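Side-chain contacts in mandelate racemase/muconate lactonizing enzyme family protein (Sorangium cellulosum, PDB 3S5S), which is of unassigned function but has the enolase-superfamily fold, an N-terminal capping domain packed against a C-terminal barrel domain: residues T39-L42 and T46-F49; S80-W85 and D113-R118; A102-I107 and I277-D282. All coordinates share one frame; numbering follows the deposited sequence.

Contact 1. Residues T39-L42 and T46-F49; sequences TVEL and TLGF
T39-L42 and T46-F49 pair as the two arms of a beta hairpin, in antiparallel register with their directions 158° apart. The hairpin belongs to the antiparallel sheet of the N-terminal capping domain of this enolase-superfamily protein, where 47-52 is the outermost strand on its side within the chain. V40 and G48 form the hydrogen-bonded pair: V40 N reaches G48 O over 2.8 Å, and G48 N returns to V40 O over 2.7 Å. Toward the turn, L42 N adds a bond of 2.9 Å to T46 O. Between these bonds, CA-H groups also lean on carbonyl oxygens. E41 CA meets T46 O at 3.3 Å, and T39 CA and L47 CA make like contacts with G48 O and V40 O.

The side-chain contacts fall mostly on the face that carries T39, E41, L47 and F49. L47 CD2 lies beside the aliphatic start of E41, 3.7 Å from E41 CB, while the E41 carboxylate goes on to salt bridges with R8 and R9 of strand 7-25. On the other face, V40 touches I7 and V10 of the same strand and A110 of helix 101-117; opposite V40, G48 brings no side chain.

Near the turn, L42 and T46 run side by side, L42 CD1 touching T46 CB at 3.8 Å. T46 OG1 is hydrogen-bonded to D44 within the turn. At the far end T39 and F49 point the same way. T39 CG2 lies anti to its own nitrogen, since OG1 takes the rotamer at chi1 -50°, and this brings the methyl obliquely against the F49 ring, CG2 standing 3.6 Å from F49 CE1.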
loop_
_atom_site.group_PDB
_atom_site.type_symbol
_atom_site.label_atom_id
_atom_site.label_comp_id
_atom_site.label_asym_id
_atom_site.label_seq_id
_atom_site.Cartn_x
_atom_site.Cartn_y
_atom_site.Cartn_z
ATOM N N THR A 39 1.676 24.913 0.886
ATOM C CA THR A 39 1.221 24.922 2.272
ATOM C C THR A 39 -0.263 24.617 2.238
ATOM O O THR A 39 -1.042 25.258 1.532
ATOM C CB THR A 39 1.405 26.311 2.960
ATOM O OG1 THR A 39 2.737 26.804 2.757
ATOM C CG2 THR A 39 1.166 26.233 4.465
ATOM N N VAL A 40 -0.658 23.635 3.023
ATOM C CA VAL A 40 -2.059 23.313 3.227
ATOM C C VAL A 40 -2.367 23.764 4.654
ATOM O O VAL A 40 -1.608 23.454 5.574
ATOM C CB VAL A 40 -2.235 21.786 3.035
ATOM C CG1 VAL A 40 -3.410 21.252 3.816
ATOM C CG2 VAL A 40 -2.325 21.446 1.549
ATOM N N GLU A 41 -3.445 24.530 4.840
ATOM C CA GLU A 41 -3.894 24.922 6.165
ATOM C C GLU A 41 -5.251 24.292 6.461
ATOM O O GLU A 41 -6.199 24.482 5.695
ATOM C CB GLU A 41 -4.008 26.454 6.278
ATOM C CG GLU A 41 -4.561 26.927 7.628
ATOM C CD GLU A 41 -4.744 28.456 7.742
ATOM O OE1 GLU A 41 -4.240 29.199 6.881
ATOM O OE2 GLU A 41 -5.393 28.935 8.703
ATOM N N LEU A 42 -5.354 23.563 7.575
ATOM C CA LEU A 42 -6.630 22.958 8.003
ATOM C C LEU A 42 -7.485 23.965 8.766
ATOM O O LEU A 42 -7.002 25.036 9.167
ATOM C CB LEU A 42 -6.388 21.713 8.865
ATOM C CG LEU A 42 -5.454 20.653 8.204
ATOM C CD1 LEU A 42 -5.241 19.465 9.085
ATOM C CD2 LEU A 42 -5.925 20.212 6.798
ATOM N N THR A 46 -3.839 23.885 11.648
ATOM C CA THR A 46 -2.667 23.069 11.349
ATOM C C THR A 46 -2.107 23.424 9.972
ATOM O O THR A 46 -2.835 23.465 8.980
ATOM C CB THR A 46 -3.016 21.555 11.299
ATOM O OG1 THR A 46 -3.781 21.191 12.438
ATOM C CG2 THR A 46 -1.745 20.694 11.329
ATOM N N LEU A 47 -0.805 23.648 9.892
ATOM C CA LEU A 47 -0.182 23.857 8.567
ATOM C C LEU A 47 0.527 22.594 8.151
ATOM O O LEU A 47 1.173 21.947 8.975
ATOM C CB LEU A 47 0.773 25.042 8.572
ATOM C CG LEU A 47 0.112 26.295 9.142
ATOM C CD1 LEU A 47 1.144 27.335 9.513
ATOM C CD2 LEU A 47 -0.864 26.860 8.145
ATOM N N GLY A 48 0.373 22.211 6.897
ATOM C CA GLY A 48 1.118 21.062 6.376
ATOM C C GLY A 48 1.902 21.609 5.182
ATOM O O GLY A 48 1.424 22.521 4.461
ATOM N N PHE A 49 3.102 21.051 4.985
ATOM C CA PHE A 49 4.059 21.552 4.002
ATOM C C PHE A 49 4.467 20.505 2.993
ATOM O O PHE A 49 4.750 19.386 3.353
ATOM C CB PHE A 49 5.282 22.067 4.741
ATOM C CG PHE A 49 4.973 23.194 5.660
ATOM C CD1 PHE A 49 4.709 24.482 5.149
ATOM C CD2 PHE A 49 4.959 22.993 7.033
ATOM C CE1 PHE A 49 4.394 25.559 5.998
ATOM C CE2 PHE A 49 4.639 24.048 7.897
ATOM C CZ PHE A 49 4.360 25.341 7.379
#

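Contact 2. Residues S80-W85 and D113-R118; sequences SDARAW and DALTKR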
loop_
_atom_site.group_PDB
_atom_site.type_symbol
_atom_site.label_atom_id
_atom_site.label_comp_id
_atom_site.label_asym_id
_atom_site.label_seq_id
_atom_site.Cartn_x
_atom_site.Cartn_y
_atom_site.Cartn_z
ATOM N N SER A 80 -11.824 19.749 0.917
ATOM C CA SER A 80 -11.689 18.335 1.214
ATOM C C SER A 80 -11.138 18.086 2.623
ATOM O O SER A 80 -10.459 18.930 3.202
ATOM C CB SER A 80 -10.713 17.707 0.232
ATOM O OG SER A 80 -11.172 17.854 -1.082
ATOM N N ASP A 81 -11.422 16.911 3.154
ATOM C CA ASP A 81 -11.007 16.484 4.464
ATOM C C ASP A 81 -9.626 15.897 4.310
ATOM O O ASP A 81 -9.402 15.081 3.401
ATOM C CB ASP A 81 -11.920 15.349 4.905
ATOM C CG ASP A 81 -11.914 15.118 6.408
ATOM O OD1 ASP A 81 -10.828 15.243 7.065
ATOM O OD2 ASP A 81 -13.026 14.758 6.920
ATOM N N ALA A 82 -8.713 16.283 5.194
ATOM C CA ALA A 82 -7.379 15.714 5.195
ATOM C C ALA A 82 -7.360 14.237 5.612
ATOM O O ALA A 82 -6.419 13.500 5.264
ATOM C CB ALA A 82 -6.452 16.533 6.101
ATOM N N ARG A 83 -8.357 13.816 6.388
ATOM C CA ARG A 83 -8.516 12.414 6.738
ATOM C C ARG A 83 -8.726 11.564 5.481
ATOM O O ARG A 83 -8.412 10.369 5.481
ATOM C CB ARG A 83 -9.650 12.201 7.739
ATOM C CG ARG A 83 -9.450 12.929 9.092
ATOM C CD ARG A 83 -10.643 12.778 10.015
ATOM N NE ARG A 83 -11.848 13.306 9.393
ATOM C CZ ARG A 83 -13.070 13.168 9.887
ATOM N NH1 ARG A 83 -13.267 12.499 11.030
ATOM N NH2 ARG A 83 -14.104 13.667 9.212
ATOM N N ALA A 84 -9.212 12.181 4.405
ATOM C CA ALA A 84 -9.485 11.464 3.141
ATOM C C ALA A 84 -8.327 11.588 2.126
ATOM O O ALA A 84 -8.542 11.720 0.916
ATOM C CB ALA A 84 -10.830 11.938 2.523
ATOM N N TRP A 85 -7.098 11.511 2.619
ATOM C CA TRP A 85 -5.929 11.719 1.769
ATOM C C TRP A 85 -5.898 10.817 0.525
ATOM O O TRP A 85 -5.455 11.266 -0.542
ATOM C CB TRP A 85 -4.619 11.641 2.576
ATOM C CG TRP A 85 -4.363 10.299 3.206
ATOM C CD1 TRP A 85 -4.883 9.807 4.407
ATOM C CD2 TRP A 85 -3.523 9.262 2.682
ATOM N NE1 TRP A 85 -4.403 8.558 4.646
ATOM C CE2 TRP A 85 -3.572 8.185 3.608
ATOM C CE3 TRP A 85 -2.710 9.149 1.534
ATOM C CZ2 TRP A 85 -2.837 7.012 3.429
ATOM C CZ3 TRP A 85 -1.984 7.966 1.341
ATOM C CH2 TRP A 85 -2.079 6.899 2.288
ATOM N N ASP A 113 1.405 15.544 5.937
ATOM C CA ASP A 113 2.182 16.271 6.949
ATOM C C ASP A 113 1.212 16.896 7.977
ATOM O O ASP A 113 1.395 16.708 9.193
ATOM C CB ASP A 113 3.075 17.335 6.300
ATOM C CG ASP A 113 3.910 18.089 7.317
ATOM O OD1 ASP A 113 4.504 17.451 8.258
ATOM O OD2 ASP A 113 3.975 19.348 7.153
ATOM N N ALA A 114 0.151 17.544 7.494
ATOM C CA ALA A 114 -0.801 18.191 8.409
ATOM C C ALA A 114 -1.575 17.140 9.179
ATOM O O ALA A 114 -1.756 17.239 10.394
ATOM C CB ALA A 114 -1.819 19.202 7.648
ATOM N N LEU A 115 -2.077 16.148 8.462
ATOM C CA LEU A 115 -2.806 15.065 9.143
ATOM C C LEU A 115 -2.001 14.464 10.332
ATOM O O LEU A 115 -2.521 14.293 11.417
ATOM C CB LEU A 115 -3.213 13.984 8.156
ATOM C CG LEU A 115 -4.184 12.954 8.774
ATOM C CD1 LEU A 115 -5.619 13.542 9.017
ATOM C CD2 LEU A 115 -4.232 11.640 7.910
ATOM N N THR A 116 -0.731 14.152 10.120
ATOM C CA THR A 116 0.060 13.448 11.146
ATOM C C THR A 116 0.552 14.383 12.219
ATOM O O THR A 116 0.514 14.033 13.391
ATOM C CB THR A 116 1.252 12.635 10.543
ATOM O OG1 THR A 116 2.067 13.471 9.708
ATOM C CG2 THR A 116 0.697 11.499 9.710
ATOM N N LYS A 117 0.977 15.582 11.839
ATOM C CA LYS A 117 1.493 16.458 12.838
ATOM C C LYS A 117 0.439 16.821 13.888
ATOM O O LYS A 117 0.772 16.883 15.066
ATOM C CB LYS A 117 2.193 17.663 12.196
ATOM C CG LYS A 117 1.601 19.015 12.457
ATOM C CD LYS A 117 1.975 20.078 11.376
ATOM C CE LYS A 117 3.408 19.977 10.878
ATOM N NZ LYS A 117 3.594 20.733 9.626
ATOM N N ARG A 118 -0.815 17.061 13.490
ATOM C CA ARG A 118 -1.834 17.487 14.456
ATOM C C ARG A 118 -2.198 16.304 15.343
ATOM O O ARG A 118 -2.838 16.467 16.387
ATOM C CB ARG A 118 -3.105 18.030 13.767
ATOM C CG ARG A 118 -3.948 16.919 13.054
ATOM C CD ARG A 118 -5.163 17.452 12.289
ATOM N NE ARG A 118 -6.114 18.078 13.199
ATOM C CZ ARG A 118 -7.065 17.418 13.851
ATOM N NH1 ARG A 118 -7.200 16.105 13.673
ATOM N NH2 ARG A 118 -7.878 18.076 14.668
#
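D81 OD1 accepts two donors of R83, a residue whose CG also packs on L115 CD1 at 3.9 Å: the R83 backbone N at 2.9 Å, which makes an Asx turn, and NE at 3.2 Å. Both come from the same face of the carboxylate, the backbone N well above its plane. NE divides itself between OD1 and OD2, and R83 NH2 takes the syn lone pair of D81 OD2 at 2.8 Å, a side-on grip with D81 CG in the guanidinium plane. T5 OG1 is a further partner of D81 OD1.

Within the capping domain, the residues leading into helix 85-96 pack here on L115 of helix 101-117. With CG anti to the backbone N (chi1 -170°), L115 CD1 lies 3.8 Å from A82 O and equally close to R83 N, while CD2 reaches W85 CD1 at 4.0 Å, oblique to the indole. W85 NE1 is hydrogen-bonded to A125 O of the second subunit, whose M121 packs on L115.

The D81-R83 salt bridge is thus internal to 80-85, which meets the helix by van der Waals contact of the L115 methyls with side chains and backbone, without a hydrogen bond, as part of the subunit interface.

Contact 3. Residues A102-I107 and I277-D282; sequences AARCAI and IAEALD
R104 and E279 meet across the boundary between helix 101-117 of the capping domain and helix 272-289 of the C-terminal barrel domain, their side chains crossing at about a right angle. E279 leaves its backbone toward the other helix. R104 starts out off to one side and turns in at its far end: the chain is extended through chi2, then bends at chi3 (-61°), which carries the guanidinium across to the glutamate.

The two flat groups are neither coplanar nor stacked, their planes standing 34° apart. The carboxylate comes to the guanidinium at its edge, yet from the glutamate's side the approach is from above: R104 NH2 reaches E279 OE2 from well out of the carboxylate plane, over 3.2 Å and with an N-H...O angle of 150°. R104 NH1 passes the same oxygen at 3.6 Å without a hydrogen bond, so the salt bridge is a single slanted one rather than a two-nitrogen grip. E279 was modelled in two conformers, and this geometry is that of one of them, so its details are tentative.

Each partner has a second hold. R104 NE is bonded to G99 O, which helps fix the rotation of the guanidinium, and R104 packs on L92 and S96 of helix 85-96. E279 OE2 also forms a salt bridge with R93 NE of that helix. Alongside, E108 OE1 accepts A278 N, at the kink where the nitrogens of I277 and A278 have no bond to the preceding turn; this is a second polar tie between the two helices.

In this conformer E279 OE2 is met by two arginines, which would probably favour the ionised carboxylate, and one oxygen of the barrel domain is shared by two helices of the capping domain.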
loop_
_atom_site.group_PDB
_atom_site.type_symbol
_atom_site.label_atom_id
_atom_site.label_comp_id
_atom_site.label_asym_id
_atom_site.label_seq_id
_atom_site.Cartn_x
_atom_site.Cartn_y
_atom_site.Cartn_z
ATOM N N ALA A 102 4.870 16.019 -9.776
ATOM C CA ALA A 102 5.576 16.802 -8.739
ATOM C C ALA A 102 4.623 17.680 -7.949
ATOM O O ALA A 102 4.804 17.841 -6.753
ATOM C CB ALA A 102 6.677 17.673 -9.346
ATOM N N ALA A 103 3.644 18.264 -8.632
ATOM C CA ALA A 103 2.574 19.054 -8.007
ATOM C C ALA A 103 1.720 18.168 -7.105
ATOM O O ALA A 103 1.334 18.589 -6.000
ATOM C CB ALA A 103 1.645 19.756 -9.098
ATOM N N ARG A 104 1.423 16.952 -7.583
ATOM C CA ARG A 104 0.589 16.027 -6.813
ATOM C C ARG A 104 1.279 15.510 -5.589
ATOM O O ARG A 104 0.657 15.275 -4.562
ATOM C CB ARG A 104 0.089 14.883 -7.691
ATOM C CG ARG A 104 -1.034 15.367 -8.618
ATOM C CD ARG A 104 -1.660 14.247 -9.354
ATOM N NE ARG A 104 -0.741 13.529 -10.225
ATOM C CZ ARG A 104 -0.395 12.243 -10.084
ATOM N NH1 ARG A 104 0.422 11.711 -10.963
ATOM N NH2 ARG A 104 -0.866 11.481 -9.099
ATOM N N CYS A 105 2.592 15.398 -5.681
ATOM C CA CYS A 105 3.372 14.913 -4.559
ATOM C C CYS A 105 3.417 16.016 -3.502
ATOM O O CYS A 105 3.178 15.741 -2.337
ATOM C CB CYS A 105 4.764 14.446 -5.015
ATOM S SG CYS A 105 5.946 14.090 -3.660
ATOM N N ALA A 106 3.667 17.256 -3.914
ATOM C CA ALA A 106 3.653 18.402 -3.034
ATOM C C ALA A 106 2.386 18.468 -2.184
ATOM O O ALA A 106 2.458 18.687 -0.956
ATOM C CB ALA A 106 3.778 19.670 -3.855
ATOM N N ILE A 107 1.239 18.265 -2.848
ATOM C CA ILE A 107 -0.059 18.390 -2.239
ATOM C C ILE A 107 -0.300 17.246 -1.265
ATOM O O ILE A 107 -0.598 17.483 -0.098
ATOM C CB ILE A 107 -1.180 18.465 -3.311
ATOM C CG1 ILE A 107 -1.094 19.809 -4.068
ATOM C CG2 ILE A 107 -2.485 18.283 -2.673
ATOM C CD1 ILE A 107 -1.962 19.977 -5.310
ATOM N N ILE A 277 2.475 10.147 -3.223
ATOM C CA ILE A 277 2.757 9.179 -2.179
ATOM C C ILE A 277 1.906 7.903 -2.353
ATOM O O ILE A 277 2.382 6.763 -2.115
ATOM C CB ILE A 277 2.523 9.796 -0.798
ATOM C CG1 ILE A 277 3.433 11.007 -0.605
ATOM C CG2 ILE A 277 2.722 8.767 0.250
ATOM C CD1 ILE A 277 3.366 11.610 0.760
ATOM N N ALA A 278 0.652 8.085 -2.763
ATOM C CA ALA A 278 -0.229 6.938 -2.907
ATOM C C ALA A 278 0.329 5.984 -3.989
ATOM O O ALA A 278 0.385 4.775 -3.765
ATOM C CB ALA A 278 -1.702 7.351 -3.192
ATOM N N GLU A 279 0.719 6.552 -5.136
ATOM C CA GLU A 279 1.321 5.794 -6.239
ATOM C C GLU A 279 2.540 5.024 -5.686
ATOM O O GLU A 279 2.616 3.811 -5.810
ATOM C CB GLU A 279 1.605 6.699 -7.496
ATOM C CG GLU A 279 0.493 6.603 -8.655
ATOM C CD GLU A 279 0.462 7.769 -9.729
ATOM O OE1 GLU A 279 1.437 7.996 -10.484
ATOM O OE2 GLU A 279 -0.571 8.438 -9.860
ATOM N N ALA A 280 3.414 5.732 -4.978
ATOM C CA ALA A 280 4.620 5.178 -4.353
ATOM C C ALA A 280 4.400 4.020 -3.336
ATOM O O ALA A 280 5.099 2.981 -3.391
ATOM C CB ALA A 280 5.450 6.280 -3.764
ATOM N N LEU A 281 3.409 4.167 -2.457
ATOM C CA LEU A 281 2.989 3.031 -1.583
ATOM C C LEU A 281 2.648 1.753 -2.360
ATOM O O LEU A 281 3.038 0.664 -1.966
ATOM C CB LEU A 281 1.816 3.436 -0.634
ATOM C CG LEU A 281 2.221 4.505 0.401
ATOM C CD1 LEU A 281 1.012 5.127 1.138
ATOM C CD2 LEU A 281 3.197 3.924 1.391
ATOM N N ASP A 282 1.929 1.905 -3.465
ATOM C CA ASP A 282 1.487 0.759 -4.275
ATOM C C ASP A 282 2.695 0.133 -4.974
ATOM O O ASP A 282 2.834 -1.105 -4.983
ATOM C CB ASP A 282 0.371 1.158 -5.268
ATOM C CG ASP A 282 -1.019 1.364 -4.576
ATOM O OD1 ASP A 282 -1.165 0.970 -3.390
ATOM O OD2 ASP A 282 -1.991 1.924 -5.190
#

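Overall arrangement
From the N terminus, contact 1 closes first, a tight hairpin with three residues between its segments. Contact 2 follows in series and closes a larger, mostly helical loop from 80-85 to 113-118. Segment 102-107 lies inside that loop, while its partner 277-282 comes 170 residues later, so contacts 2 and 3 cross. Helix 101-117 serves both, and W85 CH2 also meets L281 CD1 at 3.7 Å. Farther along helix 101-117, K117 NZ and D113 OD2 probably bond to L47 O and F49 N of the hairpin. The helix thus links the sheet of contact 1, the 80-85 segment and, through contact 3, the barrel domain, with contacts 1 and 3 centred about 17 Å apart.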